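Extracellular ligand-binding receptor (PDB 5ERE) probably serves as an extracellular sensor whose periplasmic-binding-protein region binds the keto acid 2-oxo-4-methylpentanoic acid and whose Cache-type region binds cytosine. Local coordinates at residues T230-S242 against L250-L262. Residues are numbered along the deposited sequence; the frame is centred on the assembly and turned at random.
Sequences TYPSYNQDHPFMS and LEPGFFGVEAYDL. With COI (2-oxo-4-methylpentanoic acid), chain B.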
loop_
_atom_site.group_PDB
_atom_site.type_symbol
_atom_site.label_atom_id
_atom_site.label_comp_id
_atom_site.label_asym_id
_atom_site.label_seq_id
_atom_site.Cartn_x
_atom_site.Cartn_y
_atom_site.Cartn_z
ATOM N N THR A 230 -1.682 4.979 10.185
ATOM C CA THR A 230 -1.615 3.692 9.512
ATOM C C THR A 230 -1.312 2.600 10.519
ATOM O O THR A 230 -0.598 2.821 11.498
ATOM C CB THR A 230 -0.586 3.688 8.407
ATOM O OG1 THR A 230 0.608 4.345 8.826
ATOM C CG2 THR A 230 -1.136 4.369 7.192
ATOM N N TYR A 231 -1.889 1.417 10.292
ATOM C CA TYR A 231 -1.804 0.344 11.263
ATOM C C TYR A 231 -2.085 -1.036 10.593
ATOM O O TYR A 231 -2.928 -1.124 9.701
ATOM C CB TYR A 231 -2.790 0.589 12.393
ATOM C CG TYR A 231 -2.515 -0.233 13.606
ATOM C CD1 TYR A 231 -1.516 0.127 14.482
ATOM C CD2 TYR A 231 -3.259 -1.374 13.872
ATOM C CE1 TYR A 231 -1.240 -0.637 15.585
ATOM C CE2 TYR A 231 -3.003 -2.148 14.976
ATOM C CZ TYR A 231 -2.000 -1.785 15.823
ATOM O OH TYR A 231 -1.753 -2.557 16.912
ATOM N N PRO A 232 -1.371 -2.091 11.011
ATOM C CA PRO A 232 -1.710 -3.460 10.514
ATOM C C PRO A 232 -3.158 -3.840 10.701
ATOM O O PRO A 232 -3.732 -3.547 11.736
ATOM C CB PRO A 232 -0.822 -4.376 11.344
ATOM C CG PRO A 232 0.300 -3.495 11.822
ATOM C CD PRO A 232 -0.295 -2.124 12.009
ATOM N N SER A 233 -3.761 -4.487 9.715
ATOM C CA SER A 233 -5.208 -4.689 9.777
ATOM C C SER A 233 -5.702 -5.982 10.445
ATOM O O SER A 233 -6.819 -6.391 10.170
ATOM C CB SER A 233 -5.805 -4.655 8.373
ATOM O OG SER A 233 -5.535 -5.846 7.704
ATOM N N TYR A 234 -4.929 -6.598 11.334
ATOM C CA TYR A 234 -5.373 -7.870 11.947
ATOM C C TYR A 234 -6.638 -7.634 12.770
ATOM O O TYR A 234 -6.788 -6.566 13.375
ATOM C CB TYR A 234 -4.268 -8.463 12.831
ATOM C CG TYR A 234 -3.849 -7.584 13.981
ATOM C CD1 TYR A 234 -4.620 -7.491 15.142
ATOM C CD2 TYR A 234 -2.672 -6.847 13.918
ATOM C CE1 TYR A 234 -4.232 -6.660 16.194
ATOM C CE2 TYR A 234 -2.276 -6.036 14.969
ATOM C CZ TYR A 234 -3.050 -5.932 16.089
ATOM O OH TYR A 234 -2.632 -5.094 17.111
ATOM N N ASN A 235 -7.542 -8.605 12.831
ATOM C CA ASN A 235 -8.716 -8.444 13.698
ATOM C C ASN A 235 -8.486 -8.927 15.125
ATOM O O ASN A 235 -7.496 -9.593 15.430
ATOM C CB ASN A 235 -9.931 -9.169 13.111
ATOM C CG ASN A 235 -9.717 -10.641 12.960
ATOM O OD1 ASN A 235 -9.170 -11.305 13.837
ATOM N ND2 ASN A 235 -10.157 -11.175 11.834
ATOM N N GLN A 236 -9.456 -8.645 15.984
ATOM C CA GLN A 236 -9.383 -8.993 17.400
ATOM C C GLN A 236 -9.834 -10.404 17.705
ATOM O O GLN A 236 -9.901 -10.792 18.854
ATOM C CB GLN A 236 -10.234 -8.020 18.213
ATOM C CG GLN A 236 -9.907 -6.562 17.931
ATOM C CD GLN A 236 -8.435 -6.252 18.113
ATOM O OE1 GLN A 236 -7.778 -6.810 18.998
ATOM N NE2 GLN A 236 -7.901 -5.361 17.267
ATOM N N ASP A 237 -10.133 -11.193 16.689
ATOM C CA ASP A 237 -10.784 -12.467 16.960
ATOM C C ASP A 237 -9.828 -13.571 17.355
ATOM O O ASP A 237 -10.256 -14.638 17.784
ATOM C CB ASP A 237 -11.608 -12.892 15.749
ATOM C CG ASP A 237 -12.810 -11.980 15.526
ATOM O OD1 ASP A 237 -13.182 -11.245 16.473
ATOM O OD2 ASP A 237 -13.380 -11.994 14.412
ATOM N N HIS A 238 -8.534 -13.322 17.262
ATOM C CA HIS A 238 -7.580 -14.374 17.569
ATOM C C HIS A 238 -7.555 -14.635 19.077
ATOM O O HIS A 238 -7.587 -13.683 19.848
ATOM C CB HIS A 238 -6.184 -13.990 17.068
ATOM C CG HIS A 238 -5.226 -15.133 17.063
ATOM N ND1 HIS A 238 -4.544 -15.533 18.191
ATOM C CD2 HIS A 238 -4.835 -15.970 16.073
ATOM C CE1 HIS A 238 -3.782 -16.576 17.901
ATOM N NE2 HIS A 238 -3.937 -16.857 16.621
ATOM N N PRO A 239 -7.498 -15.913 19.502
ATOM C CA PRO A 239 -7.457 -16.281 20.922
ATOM C C PRO A 239 -6.353 -15.649 21.773
ATOM O O PRO A 239 -6.497 -15.621 22.988
ATOM C CB PRO A 239 -7.238 -17.798 20.874
ATOM C CG PRO A 239 -7.834 -18.206 19.601
ATOM C CD PRO A 239 -7.523 -17.122 18.650
ATOM N N PHE A 240 -5.263 -15.203 21.156
ATOM C CA PHE A 240 -4.188 -14.525 21.865
ATOM C C PHE A 240 -4.653 -13.217 22.504
ATOM O O PHE A 240 -4.279 -12.947 23.623
ATOM C CB PHE A 240 -3.024 -14.217 20.926
ATOM C CG PHE A 240 -1.982 -13.299 21.530
ATOM C CD1 PHE A 240 -1.109 -13.758 22.503
ATOM C CD2 PHE A 240 -1.910 -11.984 21.157
ATOM C CE1 PHE A 240 -0.162 -12.903 23.064
ATOM C CE2 PHE A 240 -0.961 -11.141 21.700
ATOM C CZ PHE A 240 -0.092 -11.612 22.652
HETATM N N MSE A 241 -5.450 -12.427 21.785
HETATM C CA MSE A 241 -5.975 -11.134 22.295
HETATM C C MSE A 241 -6.606 -11.320 23.673
HETATM O O MSE A 241 -6.220 -10.702 24.653
HETATM C CB MSE A 241 -7.058 -10.548 21.376
HETATM C CG MSE A 241 -6.745 -10.515 19.937
HETATM SE SE MSE A 241 -5.198 -9.440 19.667
HETATM C CE MSE A 241 -4.368 -10.851 18.648
ATOM N N SER A 242 -7.569 -12.225 23.709
ATOM C CA SER A 242 -8.303 -12.564 24.920
ATOM C C SER A 242 -7.490 -13.241 26.002
ATOM O O SER A 242 -7.666 -12.929 27.179
ATOM C CB SER A 242 -9.482 -13.458 24.554
ATOM O OG SER A 242 -10.193 -13.812 25.716
ATOM N N LEU A 250 -5.050 -5.959 30.324
ATOM C CA LEU A 250 -5.149 -5.006 29.225
ATOM C C LEU A 250 -4.830 -5.746 27.929
ATOM O O LEU A 250 -4.183 -6.815 27.918
ATOM C CB LEU A 250 -4.205 -3.806 29.399
ATOM C CG LEU A 250 -2.711 -4.009 29.028
ATOM C CD1 LEU A 250 -1.899 -2.713 29.257
ATOM C CD2 LEU A 250 -2.133 -5.133 29.832
ATOM N N GLU A 251 -5.320 -5.156 26.851
ATOM C CA GLU A 251 -5.225 -5.685 25.524
ATOM C C GLU A 251 -3.803 -5.486 25.024
ATOM O O GLU A 251 -3.143 -4.484 25.347
ATOM C CB GLU A 251 -6.256 -5.009 24.603
ATOM N N PRO A 252 -3.294 -6.472 24.275
ATOM C CA PRO A 252 -1.974 -6.311 23.669
ATOM C C PRO A 252 -2.059 -5.494 22.401
ATOM O O PRO A 252 -2.996 -5.702 21.636
ATOM C CB PRO A 252 -1.567 -7.749 23.367
ATOM C CG PRO A 252 -2.878 -8.455 23.100
ATOM C CD PRO A 252 -3.948 -7.725 23.865
ATOM N N GLY A 253 -1.117 -4.588 22.168
ATOM C CA GLY A 253 -1.051 -3.912 20.891
ATOM C C GLY A 253 -0.199 -4.661 19.879
ATOM O O GLY A 253 0.057 -5.847 20.031
ATOM N N PHE A 254 0.254 -3.946 18.858
ATOM C CA PHE A 254 0.963 -4.553 17.738
ATOM C C PHE A 254 2.138 -5.389 18.180
ATOM O O PHE A 254 2.394 -6.488 17.642
ATOM C CB PHE A 254 1.500 -3.486 16.757
ATOM C CG PHE A 254 2.539 -4.026 15.854
ATOM C CD1 PHE A 254 2.169 -4.782 14.759
ATOM C CD2 PHE A 254 3.879 -3.861 16.139
ATOM C CE1 PHE A 254 3.124 -5.359 13.937
ATOM C CE2 PHE A 254 4.840 -4.434 15.330
ATOM C CZ PHE A 254 4.459 -5.185 14.229
ATOM N N PHE A 255 2.892 -4.861 19.130
ATOM C CA PHE A 255 4.155 -5.501 19.448
ATOM C C PHE A 255 3.966 -6.840 20.147
ATOM O O PHE A 255 4.706 -7.762 19.876
ATOM C CB PHE A 255 5.000 -4.590 20.299
ATOM C CG PHE A 255 5.306 -3.283 19.624
ATOM C CD1 PHE A 255 6.412 -3.165 18.804
ATOM C CD2 PHE A 255 4.460 -2.181 19.789
ATOM C CE1 PHE A 255 6.713 -1.955 18.157
ATOM C CE2 PHE A 255 4.751 -0.961 19.133
ATOM C CZ PHE A 255 5.881 -0.860 18.318
ATOM N N GLY A 256 3.008 -6.912 21.064
ATOM C CA GLY A 256 2.599 -8.183 21.644
ATOM C C GLY A 256 2.152 -9.189 20.592
ATOM O O GLY A 256 2.589 -10.342 20.597
ATOM N N VAL A 257 1.273 -8.756 19.698
ATOM C CA VAL A 257 0.715 -9.629 18.663
ATOM C C VAL A 257 1.841 -10.181 17.791
ATOM O O VAL A 257 1.911 -11.391 17.506
ATOM C CB VAL A 257 -0.314 -8.866 17.780
ATOM C CG1 VAL A 257 -0.720 -9.688 16.526
ATOM C CG2 VAL A 257 -1.521 -8.469 18.591
ATOM N N GLU A 258 2.723 -9.290 17.374
ATOM C CA GLU A 258 3.876 -9.658 16.585
ATOM C C GLU A 258 4.802 -10.635 17.304
ATOM O O GLU A 258 5.353 -11.556 16.696
ATOM C CB GLU A 258 4.696 -8.397 16.207
ATOM C CG GLU A 258 5.921 -8.706 15.359
ATOM C CD GLU A 258 6.810 -7.458 15.103
ATOM O OE1 GLU A 258 7.140 -6.741 16.090
ATOM O OE2 GLU A 258 7.171 -7.229 13.921
ATOM N N ALA A 259 5.046 -10.363 18.574
ATOM C CA ALA A 259 5.968 -11.153 19.341
ATOM C C ALA A 259 5.352 -12.553 19.584
ATOM O O ALA A 259 6.070 -13.544 19.547
ATOM C CB ALA A 259 6.305 -10.484 20.632
ATOM N N TYR A 260 4.035 -12.627 19.758
ATOM C CA TYR A 260 3.358 -13.896 19.885
ATOM C C TYR A 260 3.525 -14.744 18.608
ATOM O O TYR A 260 3.789 -15.951 18.695
ATOM C CB TYR A 260 1.847 -13.701 20.196
ATOM C CG TYR A 260 1.082 -14.991 20.260
ATOM C CD1 TYR A 260 1.025 -15.720 21.441
ATOM C CD2 TYR A 260 0.416 -15.495 19.137
ATOM C CE1 TYR A 260 0.321 -16.943 21.512
ATOM C CE2 TYR A 260 -0.286 -16.713 19.199
ATOM C CZ TYR A 260 -0.331 -17.419 20.386
ATOM O OH TYR A 260 -1.037 -18.605 20.463
ATOM N N ASP A 261 3.350 -14.152 17.425
ATOM C CA ASP A 261 3.540 -14.934 16.193
ATOM C C ASP A 261 4.991 -15.357 15.968
ATOM O O ASP A 261 5.255 -16.444 15.407
ATOM C CB ASP A 261 3.057 -14.192 14.954
ATOM C CG ASP A 261 1.552 -14.215 14.797
ATOM O OD1 ASP A 261 0.864 -14.790 15.671
ATOM O OD2 ASP A 261 1.060 -13.645 13.792
ATOM N N LEU A 262 5.932 -14.542 16.400
ATOM C CA LEU A 262 7.318 -14.964 16.363
ATOM C C LEU A 262 7.538 -16.214 17.201
ATOM O O LEU A 262 8.202 -17.142 16.749
ATOM C CB LEU A 262 8.241 -13.879 16.875
ATOM C CG LEU A 262 9.644 -14.423 17.192
ATOM C CD1 LEU A 262 10.261 -14.927 15.919
ATOM C CD2 LEU A 262 10.463 -13.335 17.755
HETATM C C1 COI B . 10.414 0.466 15.028
HETATM O O1 COI B . 11.647 0.707 15.113
HETATM O O2 COI B . 9.861 0.178 13.938
HETATM C C2 COI B . 9.609 0.468 16.283
HETATM O O3 COI B . 8.409 0.274 16.241
HETATM C C3 COI B . 10.386 0.682 17.560
HETATM C C4 COI B . 9.455 0.842 18.708
HETATM C C5 COI B . 10.212 0.451 19.959
HETATM C C6 COI B . 9.038 2.306 18.683
#
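With CG swung anti to the backbone N in both Phe-240 (chi1 170°) and Tyr-260 (chi1 177°), the two side chains run antiparallel alongside one another, each ring laid against the other residue's CB. Phe-240 CB sits 4.0 Å from the centroid of the Tyr-260 ring. Tyr-260 CB returns the CH-pi contact, 3.7 Å from the centroid of the Phe-240 ring, and the ring planes are inclined at 31°. His-238 completes an aromatic cluster, its CE1 3.7 Å from Tyr-260 CE2, while its ND1 accepts from Phe-240 N as the N-cap of helix 239-248. Phe-240 CE2, on the ring, meets Pro-252 CG at 3.6 Å. An alanine in place of Phe-240 would probably leave a gap between Pro-252 and Tyr-260, whose ring face and CB would lose their aromatic partner. In this periplasmic-binding-protein fold, the contact packs strand 228-232, the following loop and helix 239-248 against helix 254-271, which also carries Phe-255 to the keto-acid pocket. Nearer the strand, Val-257 CG1 lies over the face of Tyr-234, 4.3 Å from the ring centroid. Tyr-234 OH and Tyr-231 OH share a 2.7 Å hydrogen bond beside the first turn of helix 254-271, and Pro-232 CG rests 3.7 Å from Phe-254 CD1.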